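Side-chain contacts in predicted protease of the collagenase family (Methanopyrus kandleri, PDB 5D88), which is probably a peptidase of family U32 and binds a zinc ion at its TIM-barrel domain: residues 201-206 with 229-234; 139-144 with 190-195; 91-96 with 122-127; 49-54 with 106-111. One frame throughout, in Å; residues are numbered along the deposited sequence.

Contact 1 of 4, residues 201-206 with 229-234; sequences FFERNL and RERVVV. With ACT (acetate ion), chain C.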
# COMPACT_ATOMS: atom_id res chain seq x y z
N PHE A 201 2.63 -1.87 -5.05
CA PHE A 201 1.71 -1.43 -4.01
C PHE A 201 0.32 -1.13 -4.58
O PHE A 201 -0.71 -1.63 -4.11
CB PHE A 201 2.43 -0.21 -3.39
CG PHE A 201 1.67 0.70 -2.51
CD1 PHE A 201 0.58 0.34 -1.76
CD2 PHE A 201 2.21 1.98 -2.31
CE1 PHE A 201 -0.04 1.29 -0.90
CE2 PHE A 201 1.64 2.89 -1.49
CZ PHE A 201 0.51 2.56 -0.77
N PHE A 202 0.29 -0.34 -5.66
CA PHE A 202 -0.96 0.11 -6.23
C PHE A 202 -1.64 -1.01 -7.00
O PHE A 202 -2.87 -1.14 -6.96
CB PHE A 202 -0.68 1.31 -7.14
CG PHE A 202 0.01 2.44 -6.41
CD1 PHE A 202 -0.74 3.33 -5.65
CD2 PHE A 202 1.39 2.57 -6.44
CE1 PHE A 202 -0.13 4.35 -4.95
CE2 PHE A 202 2.02 3.59 -5.72
CZ PHE A 202 1.26 4.48 -4.98
N GLU A 203 -0.86 -1.82 -7.70
CA GLU A 203 -1.43 -2.90 -8.49
C GLU A 203 -2.01 -3.99 -7.60
O GLU A 203 -3.07 -4.55 -7.90
CB GLU A 203 -0.38 -3.46 -9.44
CG GLU A 203 -0.93 -4.47 -10.42
CD GLU A 203 0.08 -4.91 -11.45
OE1 GLU A 203 1.30 -4.86 -11.16
OE2 GLU A 203 -0.34 -5.31 -12.55
N ARG A 204 -1.35 -4.28 -6.48
CA ARG A 204 -1.90 -5.25 -5.53
C ARG A 204 -3.14 -4.73 -4.84
O ARG A 204 -4.06 -5.51 -4.57
CB ARG A 204 -0.84 -5.63 -4.51
CG ARG A 204 0.30 -6.41 -5.10
CD ARG A 204 1.13 -6.83 -3.97
NE ARG A 204 2.21 -7.70 -4.34
CZ ARG A 204 3.43 -7.60 -3.83
NH1 ARG A 204 3.73 -6.65 -2.94
NH2 ARG A 204 4.34 -8.46 -4.20
N ASN A 205 -3.22 -3.42 -4.57
CA ASN A 205 -4.47 -2.84 -4.08
C ASN A 205 -5.58 -3.08 -5.09
O ASN A 205 -6.71 -3.43 -4.72
CB ASN A 205 -4.30 -1.34 -3.84
CG ASN A 205 -3.58 -1.00 -2.53
OD1 ASN A 205 -3.41 -1.83 -1.63
ND2 ASN A 205 -3.21 0.28 -2.41
N LEU A 206 -5.29 -2.87 -6.38
CA LEU A 206 -6.29 -3.07 -7.43
C LEU A 206 -6.77 -4.52 -7.45
O LEU A 206 -7.98 -4.78 -7.47
CB LEU A 206 -5.71 -2.69 -8.79
CG LEU A 206 -6.65 -2.87 -9.99
CD1 LEU A 206 -7.83 -1.92 -9.93
CD2 LEU A 206 -5.84 -2.70 -11.30
N ARG A 229 5.73 -1.12 -16.43
CA ARG A 229 7.11 -1.52 -16.16
C ARG A 229 7.25 -3.03 -16.26
O ARG A 229 6.27 -3.77 -16.38
CB ARG A 229 7.58 -1.05 -14.76
CG ARG A 229 7.20 -1.97 -13.60
CD ARG A 229 5.74 -2.11 -13.42
NE ARG A 229 5.38 -2.76 -12.15
CZ ARG A 229 4.20 -3.30 -11.88
NH1 ARG A 229 3.24 -3.34 -12.81
NH2 ARG A 229 3.96 -3.84 -10.71
N GLU A 230 8.51 -3.47 -16.19
CA GLU A 230 8.87 -4.87 -16.00
C GLU A 230 8.85 -5.15 -14.50
O GLU A 230 9.63 -4.55 -13.74
CB GLU A 230 10.25 -5.17 -16.59
CG GLU A 230 10.70 -6.64 -16.53
CD GLU A 230 9.88 -7.57 -17.44
OE1 GLU A 230 9.21 -7.08 -18.38
OE2 GLU A 230 9.91 -8.81 -17.21
N ARG A 231 7.94 -6.02 -14.07
CA ARG A 231 7.79 -6.26 -12.65
C ARG A 231 9.07 -6.80 -12.03
O ARG A 231 9.78 -7.61 -12.62
CB ARG A 231 6.62 -7.23 -12.42
CG ARG A 231 5.27 -6.60 -12.75
CD ARG A 231 4.09 -7.40 -12.19
NE ARG A 231 2.83 -6.86 -12.67
CZ ARG A 231 2.37 -7.09 -13.89
NH1 ARG A 231 3.05 -7.89 -14.70
NH2 ARG A 231 1.24 -6.54 -14.30
N VAL A 232 9.36 -6.37 -10.80
CA VAL A 232 10.60 -6.78 -10.12
C VAL A 232 10.29 -8.07 -9.38
O VAL A 232 9.96 -8.07 -8.17
CB VAL A 232 11.15 -5.68 -9.21
CG1 VAL A 232 12.52 -6.08 -8.64
CG2 VAL A 232 11.27 -4.35 -10.00
N VAL A 233 10.43 -9.20 -10.10
CA VAL A 233 10.23 -10.52 -9.51
C VAL A 233 11.56 -11.01 -8.96
O VAL A 233 12.61 -10.84 -9.59
CB VAL A 233 9.68 -11.53 -10.56
CG1 VAL A 233 9.41 -12.86 -9.90
CG2 VAL A 233 8.41 -11.00 -11.24
N VAL A 234 11.53 -11.65 -7.80
CA VAL A 234 12.73 -12.19 -7.18
C VAL A 234 12.68 -13.70 -7.32
O VAL A 234 11.77 -14.35 -6.78
CB VAL A 234 12.86 -11.77 -5.71
CG1 VAL A 234 14.15 -12.29 -5.13
CG2 VAL A 234 12.80 -10.25 -5.60
C ACT C . 3.21 -11.20 -6.36
O ACT C . 4.20 -11.02 -5.61
OXT ACT C . 2.20 -10.49 -6.13
CH3 ACT C . 3.24 -12.18 -7.50

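Contact 2 of 4, residues 139-144 with 190-195; sequences VSHTAA and VGAITF. With ACT (acetate ion), chain C.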
# COMPACT_ATOMS: atom_id res chain seq x y z
N VAL A 139 1.82 -14.11 7.76
CA VAL A 139 1.84 -12.79 7.13
C VAL A 139 2.40 -12.94 5.72
O VAL A 139 3.54 -13.40 5.52
CB VAL A 139 2.66 -11.79 7.93
CG1 VAL A 139 2.70 -10.45 7.21
CG2 VAL A 139 2.07 -11.63 9.34
N SER A 140 1.60 -12.54 4.74
CA SER A 140 1.98 -12.62 3.34
C SER A 140 3.13 -11.68 3.01
O SER A 140 3.30 -10.63 3.62
CB SER A 140 0.79 -12.24 2.46
OG SER A 140 1.08 -12.45 1.08
N HIS A 141 3.90 -12.06 1.99
CA HIS A 141 4.88 -11.14 1.43
C HIS A 141 4.23 -9.86 0.91
O HIS A 141 4.93 -8.85 0.78
CB HIS A 141 5.66 -11.84 0.31
CG HIS A 141 4.90 -11.97 -0.96
ND1 HIS A 141 3.94 -12.94 -1.16
CD2 HIS A 141 4.94 -11.24 -2.10
CE1 HIS A 141 3.39 -12.78 -2.35
NE2 HIS A 141 4.00 -11.77 -2.95
N THR A 142 2.92 -9.84 0.63
CA THR A 142 2.32 -8.60 0.17
C THR A 142 2.20 -7.54 1.26
O THR A 142 1.90 -6.38 0.95
CB THR A 142 0.93 -8.84 -0.42
OG1 THR A 142 0.10 -9.40 0.61
CG2 THR A 142 1.03 -9.80 -1.63
N ALA A 143 2.44 -7.90 2.52
CA ALA A 143 2.53 -6.91 3.58
C ALA A 143 3.87 -6.18 3.60
O ALA A 143 4.03 -5.22 4.37
CB ALA A 143 2.28 -7.57 4.93
N ALA A 144 4.84 -6.63 2.81
CA ALA A 144 6.12 -5.94 2.62
C ALA A 144 6.92 -5.80 3.93
O ALA A 144 7.52 -4.76 4.19
CB ALA A 144 5.91 -4.57 1.98
N VAL A 190 9.19 -17.47 -3.36
CA VAL A 190 10.00 -17.56 -4.57
C VAL A 190 9.12 -17.35 -5.80
O VAL A 190 8.13 -18.07 -5.99
CB VAL A 190 10.71 -18.92 -4.66
CG1 VAL A 190 11.58 -19.00 -5.91
CG2 VAL A 190 11.50 -19.17 -3.37
N GLY A 191 9.52 -16.42 -6.65
CA GLY A 191 8.71 -16.04 -7.78
C GLY A 191 7.76 -14.93 -7.47
O GLY A 191 6.77 -14.75 -8.18
N ALA A 192 8.04 -14.18 -6.41
CA ALA A 192 7.17 -13.12 -5.93
C ALA A 192 7.79 -11.77 -6.24
O ALA A 192 9.00 -11.64 -6.42
CB ALA A 192 6.95 -13.26 -4.43
N ILE A 193 6.94 -10.76 -6.27
CA ILE A 193 7.35 -9.39 -6.56
C ILE A 193 7.72 -8.70 -5.26
O ILE A 193 7.07 -8.88 -4.23
CB ILE A 193 6.21 -8.65 -7.28
CG1 ILE A 193 5.92 -9.32 -8.62
CG2 ILE A 193 6.56 -7.19 -7.53
CD1 ILE A 193 4.54 -9.05 -9.07
N THR A 194 8.82 -7.94 -5.29
CA THR A 194 9.24 -7.14 -4.15
C THR A 194 8.52 -5.80 -4.13
O THR A 194 8.22 -5.22 -5.17
CB THR A 194 10.75 -6.90 -4.14
OG1 THR A 194 11.06 -5.93 -3.14
CG2 THR A 194 11.26 -6.40 -5.46
N PHE A 195 8.24 -5.32 -2.92
CA PHE A 195 7.67 -4.00 -2.75
C PHE A 195 8.60 -2.90 -3.26
O PHE A 195 8.15 -1.76 -3.44
CB PHE A 195 7.33 -3.79 -1.27
CG PHE A 195 6.30 -2.76 -1.03
CD1 PHE A 195 4.96 -3.10 -1.08
CD2 PHE A 195 6.67 -1.46 -0.75
CE1 PHE A 195 3.99 -2.16 -0.85
CE2 PHE A 195 5.69 -0.49 -0.54
CZ PHE A 195 4.34 -0.85 -0.59
C ACT C . 3.21 -11.20 -6.36
O ACT C . 4.20 -11.02 -5.61
OXT ACT C . 2.20 -10.49 -6.13
CH3 ACT C . 3.24 -12.18 -7.50

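Contact 3 of 4, residues 91-96 with 122-127; sequences CEHLSP and DPYLVE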
# COMPACT_ATOMS: atom_id res chain seq x y z
N CYS A 91 -13.84 0.38 2.68
CA CYS A 91 -14.47 0.86 3.91
C CYS A 91 -15.09 -0.26 4.74
O CYS A 91 -15.87 0.03 5.65
CB CYS A 91 -15.53 1.90 3.57
SG CYS A 91 -14.85 3.55 3.14
N GLU A 92 -14.78 -1.52 4.45
CA GLU A 92 -15.45 -2.59 5.18
C GLU A 92 -15.26 -2.45 6.69
O GLU A 92 -16.21 -2.64 7.47
CB GLU A 92 -14.95 -3.95 4.71
CG GLU A 92 -16.05 -4.77 4.05
CD GLU A 92 -15.52 -5.92 3.20
OE1 GLU A 92 -14.57 -6.60 3.64
OE2 GLU A 92 -16.07 -6.14 2.10
N HIS A 93 -14.05 -2.12 7.13
CA HIS A 93 -13.77 -2.04 8.57
C HIS A 93 -14.51 -0.89 9.24
O HIS A 93 -14.62 -0.88 10.47
CB HIS A 93 -12.25 -1.91 8.80
CG HIS A 93 -11.43 -3.05 8.24
ND1 HIS A 93 -11.94 -4.31 8.03
CD2 HIS A 93 -10.13 -3.10 7.83
CE1 HIS A 93 -11.00 -5.09 7.52
NE2 HIS A 93 -9.88 -4.39 7.41
N LEU A 94 -15.02 0.07 8.47
CA LEU A 94 -15.66 1.25 9.05
C LEU A 94 -17.13 1.03 9.40
O LEU A 94 -17.69 1.82 10.17
CB LEU A 94 -15.56 2.43 8.09
CG LEU A 94 -14.14 2.79 7.69
CD1 LEU A 94 -14.16 3.90 6.66
CD2 LEU A 94 -13.30 3.18 8.90
N SER A 95 -17.76 0.01 8.83
CA SER A 95 -19.18 -0.20 9.05
C SER A 95 -19.41 -1.16 10.20
O SER A 95 -18.57 -2.00 10.49
CB SER A 95 -19.84 -0.76 7.79
OG SER A 95 -19.05 -1.80 7.22
N PRO A 96 -20.56 -1.08 10.89
CA PRO A 96 -20.81 -2.07 11.95
C PRO A 96 -20.90 -3.48 11.40
O PRO A 96 -20.56 -4.43 12.11
CB PRO A 96 -22.12 -1.59 12.58
CG PRO A 96 -22.82 -0.88 11.46
CD PRO A 96 -21.73 -0.22 10.65
N ASP A 122 -3.44 -7.90 6.01
CA ASP A 122 -4.03 -6.83 6.77
C ASP A 122 -3.77 -7.05 8.26
O ASP A 122 -4.14 -8.10 8.79
CB ASP A 122 -5.52 -6.81 6.45
CG ASP A 122 -6.29 -5.62 7.06
OD1 ASP A 122 -5.81 -4.96 7.98
OD2 ASP A 122 -7.41 -5.35 6.57
N PRO A 123 -3.12 -6.11 8.94
CA PRO A 123 -2.86 -6.27 10.38
C PRO A 123 -4.09 -6.54 11.22
O PRO A 123 -4.04 -7.22 12.26
CB PRO A 123 -2.25 -4.91 10.76
CG PRO A 123 -1.81 -4.29 9.54
CD PRO A 123 -2.58 -4.85 8.40
N TYR A 124 -5.23 -5.99 10.81
CA TYR A 124 -6.44 -6.23 11.59
C TYR A 124 -6.86 -7.69 11.49
O TYR A 124 -7.31 -8.28 12.49
CB TYR A 124 -7.53 -5.29 11.09
CG TYR A 124 -8.85 -5.37 11.77
CD1 TYR A 124 -8.96 -5.37 13.16
CD2 TYR A 124 -10.02 -5.40 11.03
CE1 TYR A 124 -10.21 -5.40 13.77
CE2 TYR A 124 -11.26 -5.46 11.64
CZ TYR A 124 -11.34 -5.45 13.00
OH TYR A 124 -12.58 -5.49 13.59
N LEU A 125 -6.72 -8.30 10.30
CA LEU A 125 -7.02 -9.72 10.16
C LEU A 125 -6.07 -10.57 10.97
O LEU A 125 -6.47 -11.60 11.52
CB LEU A 125 -6.96 -10.14 8.69
CG LEU A 125 -8.29 -10.16 7.99
CD1 LEU A 125 -8.90 -8.74 8.01
CD2 LEU A 125 -8.06 -10.67 6.59
N VAL A 126 -4.78 -10.22 10.99
CA VAL A 126 -3.82 -10.94 11.82
C VAL A 126 -4.33 -10.99 13.25
O VAL A 126 -4.34 -12.04 13.90
CB VAL A 126 -2.43 -10.26 11.75
CG1 VAL A 126 -1.47 -10.90 12.76
CG2 VAL A 126 -1.84 -10.35 10.34
N GLU A 127 -4.74 -9.84 13.76
CA GLU A 127 -5.16 -9.75 15.15
C GLU A 127 -6.41 -10.58 15.42
O GLU A 127 -6.49 -11.31 16.42
CB GLU A 127 -5.37 -8.27 15.50
CG GLU A 127 -5.44 -7.95 16.96
CD GLU A 127 -5.45 -6.44 17.17
OE1 GLU A 127 -6.17 -5.73 16.44
OE2 GLU A 127 -4.70 -5.97 18.05

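Contact 4 of 4, residues 49-54 with 106-111; sequences TEHGVA and LDYLAS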
# COMPACT_ATOMS: atom_id res chain seq x y z
N THR A 49 -10.32 -16.57 -3.66
CA THR A 49 -10.43 -15.38 -4.49
C THR A 49 -11.48 -14.40 -4.02
O THR A 49 -11.21 -13.19 -3.91
CB THR A 49 -10.73 -15.86 -5.90
OG1 THR A 49 -9.75 -16.85 -6.24
CG2 THR A 49 -10.69 -14.70 -6.87
N GLU A 50 -12.70 -14.88 -3.80
CA GLU A 50 -13.80 -13.97 -3.54
C GLU A 50 -13.69 -13.26 -2.19
O GLU A 50 -14.47 -12.35 -1.94
CB GLU A 50 -15.14 -14.73 -3.65
CG GLU A 50 -15.44 -15.68 -2.51
CD GLU A 50 -16.91 -16.09 -2.44
OE1 GLU A 50 -17.77 -15.26 -2.09
OE2 GLU A 50 -17.21 -17.26 -2.71
N HIS A 51 -12.72 -13.61 -1.36
CA HIS A 51 -12.47 -12.91 -0.12
C HIS A 51 -11.31 -11.93 -0.18
O HIS A 51 -11.04 -11.26 0.83
CB HIS A 51 -12.29 -13.93 0.99
CG HIS A 51 -13.53 -14.73 1.21
ND1 HIS A 51 -13.59 -16.10 1.09
CD2 HIS A 51 -14.79 -14.32 1.48
CE1 HIS A 51 -14.82 -16.50 1.32
NE2 HIS A 51 -15.57 -15.44 1.56
N GLY A 52 -10.66 -11.79 -1.34
CA GLY A 52 -9.66 -10.77 -1.55
C GLY A 52 -8.24 -11.29 -1.51
O GLY A 52 -7.75 -11.76 -0.47
N VAL A 53 -7.58 -11.22 -2.67
CA VAL A 53 -6.21 -11.69 -2.87
C VAL A 53 -5.42 -10.55 -3.52
O VAL A 53 -5.84 -10.01 -4.54
CB VAL A 53 -6.16 -12.95 -3.74
CG1 VAL A 53 -4.71 -13.40 -3.94
CG2 VAL A 53 -6.98 -14.08 -3.08
N ALA A 54 -4.29 -10.18 -2.91
CA ALA A 54 -3.38 -9.17 -3.46
C ALA A 54 -2.27 -9.77 -4.31
O ALA A 54 -1.74 -9.09 -5.20
CB ALA A 54 -2.75 -8.36 -2.33
N LEU A 106 -13.96 -15.89 8.19
CA LEU A 106 -13.00 -16.75 8.88
C LEU A 106 -13.65 -18.05 9.33
O LEU A 106 -12.99 -19.09 9.30
CB LEU A 106 -12.38 -16.00 10.06
CG LEU A 106 -11.68 -14.71 9.63
CD1 LEU A 106 -11.11 -14.00 10.83
CD2 LEU A 106 -10.60 -14.98 8.62
N ASP A 107 -14.93 -18.03 9.72
CA ASP A 107 -15.62 -19.28 10.01
C ASP A 107 -15.65 -20.19 8.80
O ASP A 107 -15.51 -21.42 8.93
CB ASP A 107 -17.06 -19.03 10.45
CG ASP A 107 -17.17 -18.45 11.83
OD1 ASP A 107 -16.17 -18.38 12.58
OD2 ASP A 107 -18.32 -18.09 12.15
N TYR A 108 -15.87 -19.62 7.63
CA TYR A 108 -15.85 -20.41 6.42
C TYR A 108 -14.49 -21.10 6.25
O TYR A 108 -14.41 -22.30 6.03
CB TYR A 108 -16.17 -19.52 5.23
CG TYR A 108 -15.89 -20.18 3.91
CD1 TYR A 108 -16.69 -21.22 3.46
CD2 TYR A 108 -14.83 -19.76 3.13
CE1 TYR A 108 -16.43 -21.83 2.25
CE2 TYR A 108 -14.57 -20.37 1.91
CZ TYR A 108 -15.37 -21.40 1.48
OH TYR A 108 -15.11 -22.02 0.29
N LEU A 109 -13.41 -20.34 6.43
CA LEU A 109 -12.08 -20.93 6.30
C LEU A 109 -11.83 -21.99 7.37
O LEU A 109 -11.33 -23.08 7.07
CB LEU A 109 -11.03 -19.83 6.41
CG LEU A 109 -11.11 -18.74 5.34
CD1 LEU A 109 -10.01 -17.73 5.60
CD2 LEU A 109 -10.96 -19.33 3.95
N ALA A 110 -12.18 -21.67 8.62
CA ALA A 110 -11.82 -22.53 9.75
C ALA A 110 -12.69 -23.78 9.83
O ALA A 110 -12.20 -24.86 10.17
CB ALA A 110 -11.92 -21.75 11.07
N SER A 111 -13.99 -23.65 9.54
CA SER A 111 -14.95 -24.70 9.87
C SER A 111 -15.59 -25.36 8.66
O SER A 111 -16.05 -26.50 8.78
CB SER A 111 -16.05 -24.12 10.75
OG SER A 111 -15.48 -23.59 11.93

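Contact 1 of 4, residues 201-206 with 229-234
The carboxylate of Glu203 is held between two arginines, Arg229 and Arg231, in a salt-bridge network that accounts for the whole contact. Arg231 makes the straighter grip, side-on: its NE reaches Glu203 OE1 at 2.9 Å and its NH2 reaches Glu203 OE2 at 2.7 Å, the latter along the syn lone pair. Carboxylate and guanidinium are nearly coplanar here, 28° apart. Arg229 instead comes end-on and spends both terminal nitrogens on a single oxygen, NH1 at 3.0 Å and NH2 at 2.9 Å from Glu203 OE1, its plane turned 46° from the carboxylate. OE1 therefore accepts three bonds. With CG anti to the backbone N (chi1 -173°) and the chain extended beyond it, Glu203 reaches out from its helix far enough to meet both. With a glutamine here, Arg229 and Arg231 would lack the charge they share and would probably be free to turn toward their other acidic partners, Asp197 and Glu226.

Each arginine already has that second partner, Asp197 for Arg229 and Glu226 for Arg231, and Asn223 ND2 also bonds to Glu203 OE2. Arg231 also lays its CG over the centre of the Arg229 guanidinium, 3.5 Å above that plane. The contact thus ties helix 200-213 to the loop leading into strand 233-234, which pairs antiparallel with strand 192-193, while Phe201 and Asn205 of the same helix meet the second subunit.

Contact 2 of 4, residues 139-144 with 190-195
His141 reaches across to Ala192 and Ile193 with its imidazole, and its side chain can be followed outward. From CB the ring leaves between the backbone N and the carbonyl carbon (chi1 76°), a rotation that carries it toward segment 190-195. CD2, the next atom along, passes 3.8 Å from the backbone O of Ile193, which lies at the ring edge. At the far end NE2 has the methyl CB of Ala192 3.6 Å away. That methyl sits over one face in a CH-pi contact, 3.9 Å from the ring centroid and 25° off its normal, while CG2 of Thr142 covers the opposite face toward the rim. An alanine suits this place because its one methyl can lie close on the flat ring. NE2 also donates to O of the acetate, 2.8 Å away, and Ile193 N donates to the same oxygen, likewise at 2.8 Å and almost straight (171°).

Farther along, the methyl of Ala144 packs on Phe195, with Ala144 CB 3.5 Å from Phe195 CD1, and the same ring meets Phe195 of the second subunit. Behind His141, Ser140 OG accepts from Thr142 N in an ST turn that shapes the start of the 3-10 segment 141-143.

The acetate probably came from the crystallisation liquor, yet an imidazole N-H and a backbone N-H converging on one oxygen, with Arg204 and Leu56 N also bonded to the ion, form a buried site that is consistent with binding a carboxylate.

Contact 3 of 4, residues 91-96 with 122-127
His93 NE2 donates to Asp122 OD2 at 2.8 Å, and the bond is nearly perfectly straight at 176°. The oxygen lies in the ring plane of the histidine; seen from the aspartate, the donor arrives on the syn side, somewhat out of the carboxylate plane. One face of the same ring receives Tyr124 in a T-shaped contact: Tyr124 CD2 stands 3.6 Å above the His93 ring plane, over its centre, with the centroids 4.9 Å apart and the planes at 74°. Leu125 CD1 adds a looser apolar touch, 4.2 Å from His93 CE1. Histidine suits this place because it offers an N-H at its rim and a flat face beside it. A leucine here has no N-H for Asp122 OD2 and no flat face for Tyr124, and would probably leave the carboxylate short of a donor and the tyrosine edge poorly packed.

The next shell positions these partners. Asp122 directs CG anti to its own backbone nitrogen (chi1 -173°), which brings OD1 to Tyr124 N, 3.1 Å away; OD1 also takes a hydrogen bond from Tyr225 OH of the second subunit. Tyr124 rests on Tyr99 and Leu102 of helix 98-113, and His93 packs on Tyr225 of the second subunit.

Asp122 is the N-cap of helix 123-132, so one carboxylate closes the helix start and receives the histidine. This is a His-carboxylate pair on the loops that follow two successive strands of the TIM barrel, placed at the subunit interface.

Contact 4 of 4, residues 49-54 with 106-111
His51 and Tyr108, which bury the most surface between them, meet through ring carbons: His51 CE1 lies 3.7 Å from Tyr108 CD2 and 3.9 Å from Tyr108 CE2. The rings are set obliquely, centroids 5.7 Å apart and planes at 52°. Tyr108 reaches over from helix 98-113 with CG anti to the backbone N (chi1 168°), which stretches the ring out from the helix surface toward the loop. The CD2-CE2 side of its ring meets the imidazole, and its hydroxyl continues past to bond with Glu67, a partner that would limit how far the ring can swing. Tyrosine suits this place because it is long enough to pack ring carbons on His51 while its hydroxyl reaches Glu67.

On the loop side, CG of Glu50 covers one face of the histidine ring, 3.9 Å above its plane and over its centre; a flat imidazole can take this cover and still turn CE1 to the tyrosine. Met84 and Thr105 also touch His51. The turn carrying it is a 3-10 segment closed by Gly52 N bonding to Thr49 O.

Between the segments the chemistry is therefore aromatic van der Waals packing, with the polar bonds made elsewhere. His51 ND1 is buried with no partner in the model, which is consistent with the imidazole acting here mainly through its ring surface.

Contacts 1 and 2 are one continuous unit: their centres are 10 Å apart, Arg204 NH2 probably donates to Ile193 O at 2.8 Å, strands 192-193 and 233-234 pair, and both border the acetate. Contact 4 adjoins this unit through Ala54, whose O lies 3.4 Å from Arg204 CG. Contact 3 meets contact 2 only lightly, where Val139 and Val126 pack, and it interleaves along the chain with contact 4, about 14 Å away between centres. The zinc ion, bound by Cys88 and His209, is about 10 Å from the side chain of Asp122 and about 12 Å from that of Glu203. Contacts 1, 2 and 3 all reach the second subunit.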